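Local coordinates for 3-hydroxyadipyl-CoA dehydrogenase (Escherichia coli, PDB 3MOG), which catalyses the NAD(+)-dependent oxidation of 3-hydroxyadipyl-CoA to 3-oxoadipyl-CoA in the breakdown of phenylacetate, at residues 50-55 / 68-73; 302-307 / 368-373. All coordinates share one frame; numbering follows the deposited sequence.

Interaction 1 (50-55 / 68-73)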
loop_
_atom_site.group_PDB
_atom_site.type_symbol
_atom_site.label_atom_id
_atom_site.label_comp_id
_atom_site.label_asym_id
_atom_site.label_seq_id
_atom_site.Cartn_x
_atom_site.Cartn_y
_atom_site.Cartn_z
ATOM N N ALA C 50 36.376 -30.799 -13.339
ATOM C CA ALA C 50 35.938 -31.842 -12.406
ATOM C C ALA C 50 34.539 -32.377 -12.663
ATOM O O ALA C 50 34.308 -33.583 -12.546
ATOM C CB ALA C 50 36.029 -31.335 -10.983
ATOM N N ARG C 51 33.610 -31.488 -13.006
ATOM C CA ARG C 51 32.229 -31.891 -13.251
ATOM C C ARG C 51 32.070 -32.643 -14.573
ATOM O O ARG C 51 31.373 -33.661 -14.626
ATOM C CB ARG C 51 31.276 -30.697 -13.184
ATOM C CG ARG C 51 31.186 -30.064 -11.800
ATOM C CD ARG C 51 30.040 -29.079 -11.694
ATOM N NE ARG C 51 30.018 -28.088 -12.772
ATOM C CZ ARG C 51 30.575 -26.880 -12.704
ATOM N NH1 ARG C 51 31.231 -26.495 -11.611
ATOM N NH2 ARG C 51 30.475 -26.050 -13.740
ATOM N N LEU C 52 32.729 -32.153 -15.624
ATOM C CA LEU C 52 32.689 -32.808 -16.935
ATOM C C LEU C 52 33.410 -34.157 -16.968
ATOM O O LEU C 52 32.966 -35.082 -17.659
ATOM C CB LEU C 52 33.266 -31.898 -18.018
ATOM C CG LEU C 52 32.506 -30.627 -18.389
ATOM C CD1 LEU C 52 33.310 -29.927 -19.433
ATOM C CD2 LEU C 52 31.093 -30.902 -18.904
ATOM N N ASN C 53 34.514 -34.262 -16.226
ATOM C CA ASN C 53 35.278 -35.504 -16.150
ATOM C C ASN C 53 34.531 -36.619 -15.445
ATOM O O ASN C 53 34.655 -37.793 -15.826
ATOM C CB ASN C 53 36.656 -35.284 -15.525
ATOM C CG ASN C 53 37.710 -34.921 -16.560
ATOM O OD1 ASN C 53 38.215 -33.799 -16.582
ATOM N ND2 ASN C 53 38.033 -35.870 -17.439
ATOM N N SER C 54 33.738 -36.250 -14.439
ATOM C CA SER C 54 32.901 -37.225 -13.746
ATOM C C SER C 54 31.732 -37.695 -14.626
ATOM O O SER C 54 31.267 -38.826 -14.473
ATOM C CB SER C 54 32.411 -36.694 -12.396
ATOM O OG SER C 54 31.226 -35.937 -12.545
ATOM N N ARG C 55 31.276 -36.845 -15.547
ATOM C CA ARG C 55 30.252 -37.245 -16.531
ATOM C C ARG C 55 30.774 -38.262 -17.560
ATOM O O ARG C 55 30.023 -39.129 -18.014
ATOM C CB ARG C 55 29.629 -36.031 -17.236
ATOM C CG ARG C 55 28.903 -35.080 -16.293
ATOM C CD ARG C 55 27.703 -34.409 -16.930
ATOM N NE ARG C 55 28.042 -33.440 -17.971
ATOM C CZ ARG C 55 27.650 -33.536 -19.241
ATOM N NH1 ARG C 55 26.916 -34.564 -19.638
ATOM N NH2 ARG C 55 27.995 -32.601 -20.122
ATOM N N ARG C 68 37.374 -31.369 -25.891
ATOM C CA ARG C 68 37.147 -30.218 -26.775
ATOM C C ARG C 68 36.462 -29.037 -26.060
ATOM O O ARG C 68 36.763 -27.874 -26.346
ATOM C CB ARG C 68 36.342 -30.616 -28.010
ATOM C CG ARG C 68 37.082 -31.482 -29.005
ATOM C CD ARG C 68 36.791 -30.945 -30.379
ATOM N NE ARG C 68 36.268 -31.969 -31.265
ATOM C CZ ARG C 68 35.876 -31.743 -32.513
ATOM N NH1 ARG C 68 35.942 -30.517 -33.032
ATOM N NH2 ARG C 68 35.411 -32.748 -33.239
ATOM N N THR C 69 35.547 -29.353 -25.143
ATOM C CA THR C 69 34.924 -28.353 -24.270
ATOM C C THR C 69 35.954 -27.609 -23.421
ATOM O O THR C 69 35.990 -26.377 -23.440
ATOM C CB THR C 69 33.853 -28.979 -23.356
ATOM O OG1 THR C 69 32.871 -29.633 -24.168
ATOM C CG2 THR C 69 33.162 -27.908 -22.478
ATOM N N LEU C 70 36.803 -28.360 -22.719
ATOM C CA LEU C 70 37.806 -27.773 -21.806
ATOM C C LEU C 70 38.810 -26.868 -22.505
ATOM O O LEU C 70 39.207 -25.835 -21.957
ATOM C CB LEU C 70 38.543 -28.861 -21.031
ATOM C CG LEU C 70 37.579 -29.720 -20.215
ATOM C CD1 LEU C 70 38.286 -30.905 -19.583
ATOM C CD2 LEU C 70 36.849 -28.876 -19.173
ATOM N N LYS C 71 39.183 -27.252 -23.722
ATOM C CA LYS C 71 40.096 -26.479 -24.559
ATOM C C LYS C 71 39.499 -25.132 -25.000
ATOM O O LYS C 71 40.236 -24.189 -25.279
ATOM C CB LYS C 71 40.490 -27.315 -25.785
ATOM C CG LYS C 71 41.899 -27.087 -26.306
ATOM C CD LYS C 71 42.472 -28.375 -26.926
ATOM C CE LYS C 71 43.053 -29.318 -25.858
ATOM N NZ LYS C 71 43.160 -30.738 -26.315
ATOM N N ARG C 72 38.172 -25.042 -25.063
ATOM C CA ARG C 72 37.515 -23.810 -25.506
ATOM C C ARG C 72 37.347 -22.784 -24.380
ATOM O O ARG C 72 36.989 -21.639 -24.632
ATOM C CB ARG C 72 36.186 -24.112 -26.227
ATOM C CG ARG C 72 36.392 -24.736 -27.613
ATOM C CD ARG C 72 35.101 -25.038 -28.360
ATOM N NE ARG C 72 34.381 -26.190 -27.821
ATOM C CZ ARG C 72 34.088 -27.299 -28.502
ATOM N NH1 ARG C 72 34.460 -27.443 -29.769
ATOM N NH2 ARG C 72 33.407 -28.274 -27.911
ATOM N N LEU C 73 37.636 -23.195 -23.147
ATOM C CA LEU C 73 37.548 -22.304 -21.993
ATOM C C LEU C 73 38.820 -21.490 -21.795
ATOM O O LEU C 73 39.792 -21.979 -21.227
ATOM C CB LEU C 73 37.217 -23.091 -20.716
ATOM C CG LEU C 73 35.796 -23.664 -20.621
ATOM C CD1 LEU C 73 35.712 -24.713 -19.531
ATOM C CD2 LEU C 73 34.759 -22.552 -20.398
#
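L52 meets T69 and L70 through one methyl group. Its CD1 lies 3.7 Å from T69 CG2 and equally 3.7 Å from L70 CD2, so a single branch touches both residues, the two methyls about a right angle apart as seen from CD1. L52 runs roughly perpendicular to T69 but antiparallel alongside L70. T69 has its methyl CG2 anti to the backbone N, which sends it to the leucine and puts OG1 on the backbone N side; there the hydroxyl is satisfied by a hydrogen bond to the carbonyl O of T65, one turn earlier. What meets across the helices here is methyl on methyl. The contact joins helices 38-57 and 63-71, successive in the NAD-binding Rossmann domain, the second of which is followed by strand 73-76, outermost in the parallel part of the sheet within this chain. Closest CA atoms, those of L52 and L70, are 8.7 Å apart. Further out, L52 also touches L61, C66 and E22, and L70 rests on H49. T69 reaches A25 and S26, so helix 15-26 borders the same buried patch, and R72 NE donates a hydrogen bond to the carbonyl O of A25, near that helix's C-terminal end.

Interaction 2 (302-307 / 368-373)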
loop_
_atom_site.group_PDB
_atom_site.type_symbol
_atom_site.label_atom_id
_atom_site.label_comp_id
_atom_site.label_asym_id
_atom_site.label_seq_id
_atom_site.Cartn_x
_atom_site.Cartn_y
_atom_site.Cartn_z
ATOM N N PHE C 302 -18.381 -48.473 10.462
ATOM C CA PHE C 302 -18.704 -47.055 10.336
ATOM C C PHE C 302 -19.107 -46.663 8.914
ATOM O O PHE C 302 -19.304 -45.477 8.626
ATOM C CB PHE C 302 -17.521 -46.206 10.803
ATOM C CG PHE C 302 -17.530 -45.904 12.273
ATOM C CD1 PHE C 302 -17.346 -46.919 13.213
ATOM C CD2 PHE C 302 -17.709 -44.597 12.720
ATOM C CE1 PHE C 302 -17.352 -46.639 14.574
ATOM C CE2 PHE C 302 -17.715 -44.300 14.081
ATOM C CZ PHE C 302 -17.533 -45.323 15.009
ATOM N N SER C 303 -19.232 -47.666 8.044
ATOM C CA SER C 303 -19.631 -47.496 6.650
ATOM C C SER C 303 -20.982 -46.798 6.493
ATOM O O SER C 303 -21.920 -47.093 7.232
ATOM C CB SER C 303 -19.679 -48.855 5.953
ATOM O OG SER C 303 -20.331 -48.756 4.701
ATOM N N PRO C 304 -21.070 -45.853 5.541
ATOM C CA PRO C 304 -22.319 -45.179 5.170
ATOM C C PRO C 304 -23.376 -46.114 4.578
ATOM O O PRO C 304 -23.040 -47.137 3.972
ATOM C CB PRO C 304 -21.870 -44.189 4.090
ATOM C CG PRO C 304 -20.499 -44.649 3.662
ATOM C CD PRO C 304 -19.905 -45.240 4.877
ATOM N N MET C 305 -24.643 -45.753 4.742
ATOM C CA MET C 305 -25.726 -46.539 4.160
ATOM C C MET C 305 -25.999 -46.149 2.707
ATOM O O MET C 305 -26.334 -47.012 1.883
ATOM C CB MET C 305 -27.005 -46.434 5.002
ATOM C CG MET C 305 -26.967 -47.210 6.326
ATOM S SD MET C 305 -26.579 -48.974 6.166
ATOM C CE MET C 305 -27.942 -49.560 5.148
ATOM N N LYS C 306 -25.845 -44.858 2.398
ATOM C CA LYS C 306 -26.143 -44.333 1.059
ATOM C C LYS C 306 -25.155 -43.243 0.626
ATOM O O LYS C 306 -25.033 -42.201 1.277
ATOM C CB LYS C 306 -27.581 -43.804 1.014
ATOM C CG LYS C 306 -28.117 -43.487 -0.375
ATOM C CD LYS C 306 -29.468 -42.793 -0.266
ATOM C CE LYS C 306 -29.893 -42.162 -1.578
ATOM N NZ LYS C 306 -31.089 -41.293 -1.379
ATOM N N VAL C 307 -24.455 -43.507 -0.476
ATOM C CA VAL C 307 -23.489 -42.571 -1.053
ATOM C C VAL C 307 -23.951 -42.124 -2.439
ATOM O O VAL C 307 -24.157 -42.951 -3.330
ATOM C CB VAL C 307 -22.073 -43.193 -1.159
ATOM C CG1 VAL C 307 -21.117 -42.233 -1.834
ATOM C CG2 VAL C 307 -21.546 -43.571 0.212
ATOM N N ALA C 368 -17.437 -39.629 6.467
ATOM C CA ALA C 368 -16.746 -38.990 5.349
ATOM C C ALA C 368 -15.289 -39.433 5.243
ATOM O O ALA C 368 -14.795 -39.647 4.138
ATOM C CB ALA C 368 -16.843 -37.475 5.455
ATOM N N ILE C 369 -14.613 -39.578 6.387
ATOM C CA ILE C 369 -13.212 -40.026 6.403
ATOM C C ILE C 369 -13.119 -41.460 5.871
ATOM O O ILE C 369 -12.232 -41.765 5.059
ATOM C CB ILE C 369 -12.563 -39.915 7.824
ATOM C CG1 ILE C 369 -12.476 -38.453 8.263
ATOM C CG2 ILE C 369 -11.164 -40.563 7.860
ATOM C CD1 ILE C 369 -12.038 -38.239 9.716
ATOM N N TYR C 370 -14.049 -42.314 6.318
ATOM C CA TYR C 370 -14.122 -43.708 5.877
ATOM C C TYR C 370 -14.280 -43.787 4.359
ATOM O O TYR C 370 -13.489 -44.446 3.688
ATOM C CB TYR C 370 -15.266 -44.480 6.578
ATOM C CG TYR C 370 -15.439 -45.909 6.061
ATOM C CD1 TYR C 370 -14.638 -46.955 6.543
ATOM C CD2 TYR C 370 -16.386 -46.208 5.075
ATOM C CE1 TYR C 370 -14.778 -48.262 6.056
ATOM C CE2 TYR C 370 -16.531 -47.504 4.577
ATOM C CZ TYR C 370 -15.729 -48.527 5.073
ATOM O OH TYR C 370 -15.884 -49.805 4.580
ATOM N N TYR C 371 -15.298 -43.108 3.838
ATOM C CA TYR C 371 -15.570 -43.072 2.402
ATOM C C TYR C 371 -14.336 -42.743 1.570
ATOM O O TYR C 371 -14.085 -43.380 0.542
ATOM C CB TYR C 371 -16.690 -42.072 2.088
ATOM C CG TYR C 371 -16.876 -41.836 0.607
ATOM C CD1 TYR C 371 -16.473 -40.630 0.011
ATOM C CD2 TYR C 371 -17.431 -42.825 -0.209
ATOM C CE1 TYR C 371 -16.632 -40.417 -1.354
ATOM C CE2 TYR C 371 -17.590 -42.625 -1.575
ATOM C CZ TYR C 371 -17.196 -41.418 -2.140
ATOM O OH TYR C 371 -17.359 -41.223 -3.490
ATOM N N LEU C 372 -13.574 -41.750 2.029
ATOM C CA LEU C 372 -12.397 -41.281 1.316
ATOM C C LEU C 372 -11.273 -42.301 1.327
ATOM O O LEU C 372 -10.639 -42.538 0.292
ATOM C CB LEU C 372 -11.912 -39.948 1.899
ATOM C CG LEU C 372 -12.801 -38.732 1.628
ATOM C CD1 LEU C 372 -12.358 -37.538 2.457
ATOM C CD2 LEU C 372 -12.805 -38.402 0.148
ATOM N N GLN C 373 -11.042 -42.899 2.499
ATOM C CA GLN C 373 -9.991 -43.902 2.706
ATOM C C GLN C 373 -10.212 -45.126 1.826
ATOM O O GLN C 373 -9.256 -45.705 1.304
ATOM C CB GLN C 373 -9.937 -44.329 4.172
ATOM C CG GLN C 373 -9.242 -43.347 5.099
ATOM C CD GLN C 373 -9.415 -43.709 6.564
ATOM O OE1 GLN C 373 -10.347 -44.425 6.936
ATOM N NE2 GLN C 373 -8.521 -43.207 7.407
#
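S303 and Y370 bring the two backbones nearest each other, with 6.7 Å between their CA atoms, where an irregular loop passes a helix. The Y370 ring takes up most of the contact: S303 N lies over one of its faces, S303 CB is 3.7 Å from Y370 CE2, and P304 CD comes obliquely to 3.7 Å from Y370 CD2. With CG anti to the backbone N (chi1 176°), the tyrosine ring is carried out from the helix to the loop. The serine hydroxyl turns back to its own loop, where OG gives a weak hydrogen bond to P304 O. One residue on, Y371 meets V307, where strand 307-309 begins, with Y371 CE2 3.6 Å from V307 CG1, again obliquely. Replaced by an alanine, Y370 would no longer offer the ring that S303 and P304 pack against, which would probably open a gap between loop and helix. D318 also holds the loop: its OD1 accepts hydrogen bonds from the backbone N of M305 and of K306. P304 and Y371 both touch I317, and V307 touches T315, so strand 314-317 shares this packing, while I369 and L372 of helix 362-373 reach I354 on strand 351-356.

How the interactions relate
The two contacts come in series along the chain, interaction 1 closing well before interaction 2 opens, and their centres lie 60 Å apart, with nearest atoms about 43 Å apart. They share no helix, strand or sheet. Interaction 1 belongs to the NAD-binding domain and its eight-stranded sheet, beside edge strand 73-76; interaction 2 packs a loop on helix 362-373 of the reduced Rossmann-fold domain, next to the six-stranded sheet that begins with strand 307-309. Between them in sequence come strands 87-90 to 179-184 of the first sheet and the run of helices from 191-194 to 263-270. Each is thus local packing in a different Rossmann-type unit, consistent with a protein built from two dehydrogenase-like halves.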